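Local coordinates for probable fumarate reductase Ifc3 (PDB 1QO8), which reduces fumarate to succinate in vitro, essentially in one direction, using FAD and four covalently bound c-type hemes, at residues Gly158-Val170 with Arg539-Phe551. Numbering follows the deposited sequence.
Sequences GNSMISAGGMNAV and RLGGNAIADTVVF. With FAD (flavin-adenine dinucleotide), chain G.
The side-chain amides of N168 and N543 meet at nearly a right angle, their planes 86° apart: N543 OD1 lies in the N168 amide plane, whereas N168 ND2, 2.9 Å from that oxygen, stands above the N543 carbonyl plane. ND2 also donates to G541 O at 2.7 Å, and N168 OD1 accepts from T239. Replacing N168 by leucine would probably leave G541 O and N543 OD1 without this shared donor and free the turn before helix 543-563 to shift. The backbone N168 N reaches G542 O at 3.0 Å, almost straight. M167 lies extended along the helix, chi1 of 178° turning CG away from its N, CB on I545 CG2 and CE 3.9 Å from V549 CB. The flavin shows how two remote segments build one site. I545 CG1 covers one face of its pyrimidine ring, 3.5 Å from FAD C2; R539 NH1 lies beyond the opposite face, 3.3 Å from FAD N1. At the edge, G166 O accepts from FAD N3; I545 N donates to FAD O2 from the face CG1 covers, at 2.9 Å. The helix N-terminus at O2 (I545 N, and weakly G542 N) and arginine near N1 would probably stabilise negative charge on the reduced flavin.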
ATOM      1  N   GLY A 158     -16.067  18.690  -5.467  1.00 39.23           N
ATOM      2  CA  GLY A 158     -15.351  17.445  -5.596  1.00 35.35           C
ATOM      3  C   GLY A 158     -16.280  16.324  -6.218  1.00 37.43           C
ATOM      4  O   GLY A 158     -17.000  16.548  -7.208  1.00 35.42           O
ATOM      5  N   ASN A 159     -16.097  15.083  -5.741  1.00 35.64           N
ATOM      6  CA  ASN A 159     -16.936  13.975  -6.187  1.00 36.94           C
ATOM      7  C   ASN A 159     -18.333  14.101  -5.573  1.00 37.86           C
ATOM      8  O   ASN A 159     -19.290  13.584  -6.169  1.00 39.82           O
ATOM      9  CB  ASN A 159     -16.345  12.587  -5.839  1.00 37.81           C
ATOM     10  CG  ASN A 159     -15.266  12.176  -6.831  1.00 33.69           C
ATOM     11  OD1 ASN A 159     -15.339  12.475  -8.000  1.00 32.16           O
ATOM     12  ND2 ASN A 159     -14.192  11.465  -6.394  1.00 32.92           N
ATOM     13  N   SER A 160     -18.421  14.622  -4.351  1.00 34.75           N
ATOM     14  CA  SER A 160     -19.636  14.710  -3.615  1.00 40.42           C
ATOM     15  C   SER A 160     -20.757  15.362  -4.433  1.00 42.19           C
ATOM     16  O   SER A 160     -21.849  14.779  -4.422  1.00 46.98           O
ATOM     17  CB  SER A 160     -19.577  15.554  -2.314  1.00 38.85           C
ATOM     18  OG  SER A 160     -18.628  14.957  -1.420  1.00 42.41           O
ATOM     19  N   MET A 161     -20.458  16.330  -5.298  1.00 37.75           N
ATOM     20  CA  MET A 161     -21.471  17.095  -5.969  1.00 39.46           C
ATOM     21  C   MET A 161     -22.004  16.354  -7.175  1.00 39.55           C
ATOM     22  O   MET A 161     -22.906  16.830  -7.845  1.00 40.24           O
ATOM     23  CB  MET A 161     -20.837  18.461  -6.433  1.00 33.55           C
ATOM     24  CG  MET A 161     -19.906  18.355  -7.598  1.00 34.51           C
ATOM     25  SD  MET A 161     -18.786  19.711  -7.953  1.00 37.28           S
ATOM     26  CE  MET A 161     -20.013  20.976  -8.482  1.00 31.61           C
ATOM     27  N   ILE A 162     -21.319  15.274  -7.616  1.00 42.00           N
ATOM     28  CA  ILE A 162     -21.826  14.534  -8.774  1.00 39.96           C
ATOM     29  C   ILE A 162     -22.444  13.226  -8.333  1.00 41.18           C
ATOM     30  O   ILE A 162     -22.646  12.389  -9.177  1.00 43.16           O
ATOM     31  CB  ILE A 162     -20.786  14.258  -9.849  1.00 34.30           C
ATOM     32  CG1 ILE A 162     -19.603  13.524  -9.189  1.00 33.49           C
ATOM     33  CG2 ILE A 162     -20.440  15.595 -10.552  1.00 34.95           C
ATOM     34  CD1 ILE A 162     -18.580  13.179 -10.275  1.00 29.68           C
ATOM     35  N   SER A 163     -22.551  13.059  -7.042  1.00 44.23           N
ATOM     36  CA  SER A 163     -23.159  11.914  -6.389  1.00 48.19           C
ATOM     37  C   SER A 163     -24.685  11.953  -6.649  1.00 48.24           C
ATOM     38  O   SER A 163     -25.403  12.912  -6.697  1.00 42.89           O
ATOM     39  CB  SER A 163     -22.840  11.779  -4.915  1.00 45.53           C
ATOM     40  OG  SER A 163     -23.552  12.654  -4.092  1.00 55.27           O
ATOM     41  N   ALA A 164     -25.157  10.776  -6.915  1.00 48.95           N
ATOM     42  CA  ALA A 164     -26.255  10.090  -7.423  1.00 55.93           C
ATOM     43  C   ALA A 164     -27.329   9.430  -6.577  1.00 56.86           C
ATOM     44  O   ALA A 164     -28.543   9.358  -6.772  1.00 56.23           O
ATOM     45  CB  ALA A 164     -25.334   8.794  -7.873  1.00 59.36           C
ATOM     46  N   GLY A 165     -26.878   8.670  -5.584  1.00 56.60           N
ATOM     47  CA  GLY A 165     -27.682   7.590  -4.996  1.00 57.19           C
ATOM     48  C   GLY A 165     -27.820   7.789  -3.493  1.00 55.00           C
ATOM     49  O   GLY A 165     -27.510   6.848  -2.761  1.00 59.87           O
ATOM     50  N   GLY A 166     -28.044   8.981  -3.027  1.00 46.62           N
ATOM     51  CA  GLY A 166     -28.202   9.414  -1.724  1.00 43.67           C
ATOM     52  C   GLY A 166     -27.377   8.945  -0.557  1.00 44.63           C
ATOM     53  O   GLY A 166     -26.296   8.397  -0.694  1.00 46.60           O
ATOM     54  N   MET A 167     -27.953   9.039   0.619  1.00 42.18           N
ATOM     55  CA  MET A 167     -27.337   8.933   1.925  1.00 44.99           C
ATOM     56  C   MET A 167     -28.098   7.908   2.769  1.00 46.00           C
ATOM     57  O   MET A 167     -29.335   7.978   2.877  1.00 44.75           O
ATOM     58  CB  MET A 167     -27.442  10.334   2.552  1.00 43.39           C
ATOM     59  CG  MET A 167     -26.881  10.370   3.967  1.00 47.71           C
ATOM     60  SD  MET A 167     -26.640  11.943   4.771  1.00 46.65           S
ATOM     61  CE  MET A 167     -26.193  11.387   6.407  1.00 48.20           C
ATOM     62  N   ASN A 168     -27.418   6.865   3.198  1.00 48.08           N
ATOM     63  CA  ASN A 168     -27.901   5.848   4.111  1.00 48.18           C
ATOM     64  C   ASN A 168     -28.052   6.380   5.518  1.00 47.29           C
ATOM     65  O   ASN A 168     -27.260   7.170   6.032  1.00 49.07           O
ATOM     66  CB  ASN A 168     -26.943   4.609   4.089  1.00 48.12           C
ATOM     67  CG  ASN A 168     -27.041   3.865   2.786  1.00 46.42           C
ATOM     68  OD1 ASN A 168     -28.040   3.994   2.050  1.00 47.86           O
ATOM     69  ND2 ASN A 168     -26.070   3.071   2.349  1.00 47.29           N
ATOM     70  N   ALA A 169     -29.199   6.094   6.126  1.00 47.91           N
ATOM     71  CA  ALA A 169     -29.380   6.393   7.567  1.00 48.57           C
ATOM     72  C   ALA A 169     -30.405   5.405   8.135  1.00 50.01           C
ATOM     73  O   ALA A 169     -31.221   4.809   7.426  1.00 51.78           O
ATOM     74  CB  ALA A 169     -29.823   7.814   7.793  1.00 45.28           C
ATOM     75  N   VAL A 170     -30.365   5.178   9.424  1.00 51.99           N
ATOM     76  CA  VAL A 170     -31.244   4.250  10.100  1.00 52.20           C
ATOM     77  C   VAL A 170     -32.001   5.054  11.169  1.00 51.59           C
ATOM     78  O   VAL A 170     -31.317   5.769  11.877  1.00 49.23           O
ATOM     79  CB  VAL A 170     -30.510   3.098  10.801  1.00 52.45           C
ATOM     80  CG1 VAL A 170     -29.336   3.475  11.682  1.00 53.72           C
ATOM     81  CG2 VAL A 170     -31.527   2.389  11.733  1.00 51.83           C
ATOM     82  N   ARG A 539     -17.184  -0.471  -0.606  1.00 44.31           N
ATOM     83  CA  ARG A 539     -18.155   0.556  -0.153  1.00 43.56           C
ATOM     84  C   ARG A 539     -19.559   0.114  -0.614  1.00 46.47           C
ATOM     85  O   ARG A 539     -19.622  -0.172  -1.815  1.00 46.22           O
ATOM     86  CB  ARG A 539     -17.810   1.893  -0.834  1.00 42.53           C
ATOM     87  CG  ARG A 539     -18.765   3.073  -0.693  1.00 43.90           C
ATOM     88  CD  ARG A 539     -18.590   4.175  -1.752  1.00 39.94           C
ATOM     89  NE  ARG A 539     -18.926   3.519  -3.044  1.00 43.03           N
ATOM     90  CZ  ARG A 539     -20.076   3.531  -3.707  1.00 45.30           C
ATOM     91  NH1 ARG A 539     -21.036   4.308  -3.196  1.00 44.45           N
ATOM     92  NH2 ARG A 539     -20.259   2.796  -4.797  1.00 43.56           N
ATOM     93  N   LEU A 540     -20.574   0.113   0.254  1.00 45.20           N
ATOM     94  CA  LEU A 540     -21.958   0.114  -0.231  1.00 43.75           C
ATOM     95  C   LEU A 540     -22.530   1.430  -0.700  1.00 43.10           C
ATOM     96  O   LEU A 540     -22.303   2.526  -0.141  1.00 44.21           O
ATOM     97  CB  LEU A 540     -22.840  -0.407   0.947  1.00 44.96           C
ATOM     98  CG  LEU A 540     -22.480  -1.830   1.411  1.00 48.20           C
ATOM     99  CD1 LEU A 540     -23.493  -2.439   2.368  1.00 46.63           C
ATOM    100  CD2 LEU A 540     -22.423  -2.775   0.197  1.00 47.27           C
ATOM    101  N   GLY A 541     -23.349   1.445  -1.732  1.00 39.87           N
ATOM    102  CA  GLY A 541     -24.079   2.640  -2.209  1.00 40.51           C
ATOM    103  C   GLY A 541     -24.799   3.347  -1.061  1.00 41.00           C
ATOM    104  O   GLY A 541     -25.444   2.692  -0.233  1.00 39.85           O
ATOM    105  N   GLY A 542     -24.543   4.637  -0.809  1.00 35.21           N
ATOM    106  CA  GLY A 542     -25.163   5.425   0.190  1.00 38.22           C
ATOM    107  C   GLY A 542     -24.356   5.646   1.471  1.00 43.98           C
ATOM    108  O   GLY A 542     -24.608   6.559   2.282  1.00 45.00           O
ATOM    109  N   ASN A 543     -23.340   4.796   1.660  1.00 43.31           N
ATOM    110  CA  ASN A 543     -22.571   4.852   2.901  1.00 42.91           C
ATOM    111  C   ASN A 543     -21.442   5.862   2.862  1.00 41.95           C
ATOM    112  O   ASN A 543     -21.080   6.426   3.900  1.00 39.27           O
ATOM    113  CB  ASN A 543     -21.983   3.436   3.108  1.00 43.67           C
ATOM    114  CG  ASN A 543     -22.929   2.614   3.958  1.00 45.75           C
ATOM    115  OD1 ASN A 543     -23.987   3.115   4.356  1.00 45.20           O
ATOM    116  ND2 ASN A 543     -22.537   1.400   4.250  1.00 44.17           N
ATOM    117  N   ALA A 544     -20.880   6.109   1.688  1.00 41.89           N
ATOM    118  CA  ALA A 544     -19.780   7.117   1.622  1.00 43.28           C
ATOM    119  C   ALA A 544     -20.272   8.547   1.770  1.00 43.42           C
ATOM    120  O   ALA A 544     -19.617   9.379   2.417  1.00 43.51           O
ATOM    121  CB  ALA A 544     -19.097   7.029   0.273  1.00 37.79           C
ATOM    122  N   ILE A 545     -21.445   8.860   1.174  1.00 43.88           N
ATOM    123  CA  ILE A 545     -22.065  10.171   1.429  1.00 44.23           C
ATOM    124  C   ILE A 545     -22.342  10.243   2.926  1.00 44.57           C
ATOM    125  O   ILE A 545     -22.039  11.270   3.539  1.00 42.99           O
ATOM    126  CB  ILE A 545     -23.358  10.498   0.629  1.00 44.78           C
ATOM    127  CG1 ILE A 545     -22.912  10.753  -0.785  1.00 43.14           C
ATOM    128  CG2 ILE A 545     -24.123  11.716   1.176  1.00 43.78           C
ATOM    129  CD1 ILE A 545     -22.138  12.094  -0.888  1.00 43.95           C
ATOM    130  N   ALA A 546     -22.846   9.170   3.549  1.00 42.95           N
ATOM    131  CA  ALA A 546     -23.142   9.262   4.964  1.00 44.13           C
ATOM    132  C   ALA A 546     -21.912   9.461   5.830  1.00 43.35           C
ATOM    133  O   ALA A 546     -21.909  10.130   6.865  1.00 42.61           O
ATOM    134  CB  ALA A 546     -23.843   7.984   5.451  1.00 43.88           C
ATOM    135  N   ASP A 547     -20.846   8.767   5.481  1.00 44.03           N
ATOM    136  CA  ASP A 547     -19.498   8.935   6.039  1.00 44.75           C
ATOM    137  C   ASP A 547     -19.062  10.393   5.938  1.00 43.37           C
ATOM    138  O   ASP A 547     -18.642  10.937   6.940  1.00 44.60           O
ATOM    139  CB  ASP A 547     -18.581   8.019   5.222  1.00 46.63           C
ATOM    140  CG  ASP A 547     -17.106   8.089   5.549  1.00 51.35           C
ATOM    141  OD1 ASP A 547     -16.688   8.486   6.656  1.00 49.95           O
ATOM    142  OD2 ASP A 547     -16.328   7.705   4.633  1.00 53.35           O
ATOM    143  N   THR A 548     -19.166  11.107   4.847  1.00 41.02           N
ATOM    144  CA  THR A 548     -18.700  12.508   4.770  1.00 41.59           C
ATOM    145  C   THR A 548     -19.494  13.379   5.733  1.00 42.25           C
ATOM    146  O   THR A 548     -18.896  14.261   6.374  1.00 41.05           O
ATOM    147  CB  THR A 548     -18.775  13.098   3.348  1.00 41.61           C
ATOM    148  OG1 THR A 548     -20.181  13.181   2.995  1.00 41.89           O
ATOM    149  CG2 THR A 548     -18.071  12.215   2.331  1.00 39.61           C
ATOM    150  N   VAL A 549     -20.782  13.052   5.979  1.00 43.68           N
ATOM    151  CA  VAL A 549     -21.527  13.878   6.910  1.00 45.53           C
ATOM    152  C   VAL A 549     -21.149  13.528   8.352  1.00 45.46           C
ATOM    153  O   VAL A 549     -20.814  14.367   9.193  1.00 45.82           O
ATOM    154  CB  VAL A 549     -23.059  13.767   6.745  1.00 46.35           C
ATOM    155  CG1 VAL A 549     -23.760  14.602   7.789  1.00 43.07           C
ATOM    156  CG2 VAL A 549     -23.428  14.243   5.330  1.00 42.69           C
ATOM    157  N   VAL A 550     -21.254  12.268   8.700  1.00 44.79           N
ATOM    158  CA  VAL A 550     -21.054  11.874  10.082  1.00 45.66           C
ATOM    159  C   VAL A 550     -19.602  12.189  10.520  1.00 47.24           C
ATOM    160  O   VAL A 550     -19.402  12.689  11.621  1.00 43.36           O
ATOM    161  CB  VAL A 550     -21.344  10.389  10.236  1.00 46.39           C
ATOM    162  CG1 VAL A 550     -20.812   9.824  11.540  1.00 46.30           C
ATOM    163  CG2 VAL A 550     -22.840  10.093  10.139  1.00 47.12           C
ATOM    164  N   PHE A 551     -18.589  11.797   9.752  1.00 45.62           N
ATOM    165  CA  PHE A 551     -17.228  11.939  10.264  1.00 46.77           C
ATOM    166  C   PHE A 551     -16.734  13.335   9.921  1.00 46.67           C
ATOM    167  O   PHE A 551     -15.784  13.847  10.516  1.00 45.54           O
ATOM    168  CB  PHE A 551     -16.296  10.830   9.733  1.00 48.41           C
ATOM    169  CG  PHE A 551     -16.530   9.544  10.498  1.00 50.55           C
ATOM    170  CD1 PHE A 551     -16.083   9.392  11.802  1.00 50.00           C
ATOM    171  CD2 PHE A 551     -17.240   8.511   9.888  1.00 52.01           C
ATOM    172  CE1 PHE A 551     -16.386   8.241  12.510  1.00 50.95           C
ATOM    173  CE2 PHE A 551     -17.511   7.345  10.596  1.00 51.56           C
ATOM    174  CZ  PHE A 551     -17.096   7.205  11.906  1.00 51.15           C
TER
HETATM  175  PA  FAD G 605     -14.793  14.985  -2.347  1.00 37.10           P
HETATM  176  O1A FAD G 605     -16.247  15.316  -2.486  1.00 36.29           O
HETATM  177  O2A FAD G 605     -14.079  14.526  -3.403  1.00 34.89           O
HETATM  178  O5B FAD G 605     -14.161  16.420  -2.235  1.00 38.68           O
HETATM  179  C5B FAD G 605     -12.735  16.652  -1.887  1.00 37.74           C
HETATM  180  C4B FAD G 605     -12.425  18.217  -2.107  1.00 37.13           C
HETATM  181  O4B FAD G 605     -10.968  18.332  -1.725  1.00 36.70           O
HETATM  182  C3B FAD G 605     -12.420  18.586  -3.627  1.00 36.57           C
HETATM  183  O3B FAD G 605     -13.277  19.533  -4.085  1.00 34.67           O
HETATM  184  C2B FAD G 605     -10.901  18.612  -4.035  1.00 37.21           C
HETATM  185  O2B FAD G 605     -10.567  19.547  -5.090  1.00 40.43           O
HETATM  186  C1B FAD G 605     -10.331  19.159  -2.780  1.00 36.52           C
HETATM  187  N9A FAD G 605      -8.908  18.841  -2.605  1.00 40.56           N
HETATM  188  C8A FAD G 605      -8.238  17.693  -2.947  1.00 37.92           C
HETATM  189  N7A FAD G 605      -6.951  17.795  -2.758  1.00 38.16           N
HETATM  190  C5A FAD G 605      -6.742  19.077  -2.259  1.00 37.60           C
HETATM  191  C6A FAD G 605      -5.538  19.835  -1.931  1.00 38.01           C
HETATM  192  N6A FAD G 605      -4.327  19.356  -2.014  1.00 38.15           N
HETATM  193  N1A FAD G 605      -5.775  21.080  -1.447  1.00 37.75           N
HETATM  194  C2A FAD G 605      -7.022  21.662  -1.419  1.00 39.56           C
HETATM  195  N3A FAD G 605      -8.183  21.038  -1.724  1.00 38.68           N
HETATM  196  C4A FAD G 605      -7.955  19.769  -2.158  1.00 38.96           C
HETATM  197  N1  FAD G 605     -21.453   7.523  -2.465  1.00 45.98           N
HETATM  198  C2  FAD G 605     -22.569   7.383  -1.802  1.00 47.89           C
HETATM  199  O2  FAD G 605     -22.710   7.043  -0.673  1.00 45.75           O
HETATM  200  N3  FAD G 605     -23.845   7.641  -2.388  1.00 52.54           N
HETATM  201  C4  FAD G 605     -23.818   8.066  -3.713  1.00 53.17           C
HETATM  202  O4  FAD G 605     -24.852   8.256  -4.286  1.00 56.32           O
HETATM  203  C4X FAD G 605     -22.558   8.152  -4.447  1.00 48.56           C
HETATM  204  N5  FAD G 605     -22.554   8.500  -5.743  1.00 46.53           N
HETATM  205  C5X FAD G 605     -21.391   8.662  -6.416  1.00 44.72           C
HETATM  206  C6  FAD G 605     -21.459   9.043  -7.763  1.00 43.24           C
HETATM  207  C7  FAD G 605     -20.297   9.224  -8.472  1.00 45.29           C
HETATM  208  C7M FAD G 605     -20.283   9.633  -9.911  1.00 43.57           C
HETATM  209  C8  FAD G 605     -19.040   9.055  -7.786  1.00 44.00           C
HETATM  210  C8M FAD G 605     -17.766   9.320  -8.529  1.00 44.80           C
HETATM  211  C9  FAD G 605     -18.971   8.713  -6.460  1.00 40.94           C
HETATM  212  C9A FAD G 605     -20.121   8.509  -5.736  1.00 42.13           C
HETATM  213  N10 FAD G 605     -20.177   8.122  -4.382  1.00 41.14           N
HETATM  214  C10 FAD G 605     -21.335   7.939  -3.730  1.00 44.56           C
HETATM  215  C1' FAD G 605     -18.970   8.296  -3.514  1.00 43.11           C
HETATM  216  C2' FAD G 605     -19.118   9.597  -2.656  1.00 41.42           C
HETATM  217  O2' FAD G 605     -19.706  10.517  -3.636  1.00 42.40           O
HETATM  218  C3' FAD G 605     -17.675  10.124  -2.460  1.00 39.59           C
HETATM  219  O3' FAD G 605     -16.872   9.158  -1.769  1.00 42.08           O
HETATM  220  C4' FAD G 605     -17.748  11.203  -1.327  1.00 41.19           C
HETATM  221  O4' FAD G 605     -18.518  12.284  -1.934  1.00 37.41           O
HETATM  222  C5' FAD G 605     -16.278  11.723  -1.137  1.00 36.37           C
HETATM  223  O5' FAD G 605     -16.480  13.044  -0.328  1.00 41.82           O
HETATM  224  P   FAD G 605     -15.293  13.853   0.229  1.00 38.53           P
HETATM  225  O1P FAD G 605     -15.938  15.002   0.969  1.00 38.39           O
HETATM  226  O2P FAD G 605     -14.527  12.900   0.899  1.00 38.75           O
HETATM  227  O3P FAD G 605     -14.535  14.193  -0.958  1.00 35.93           O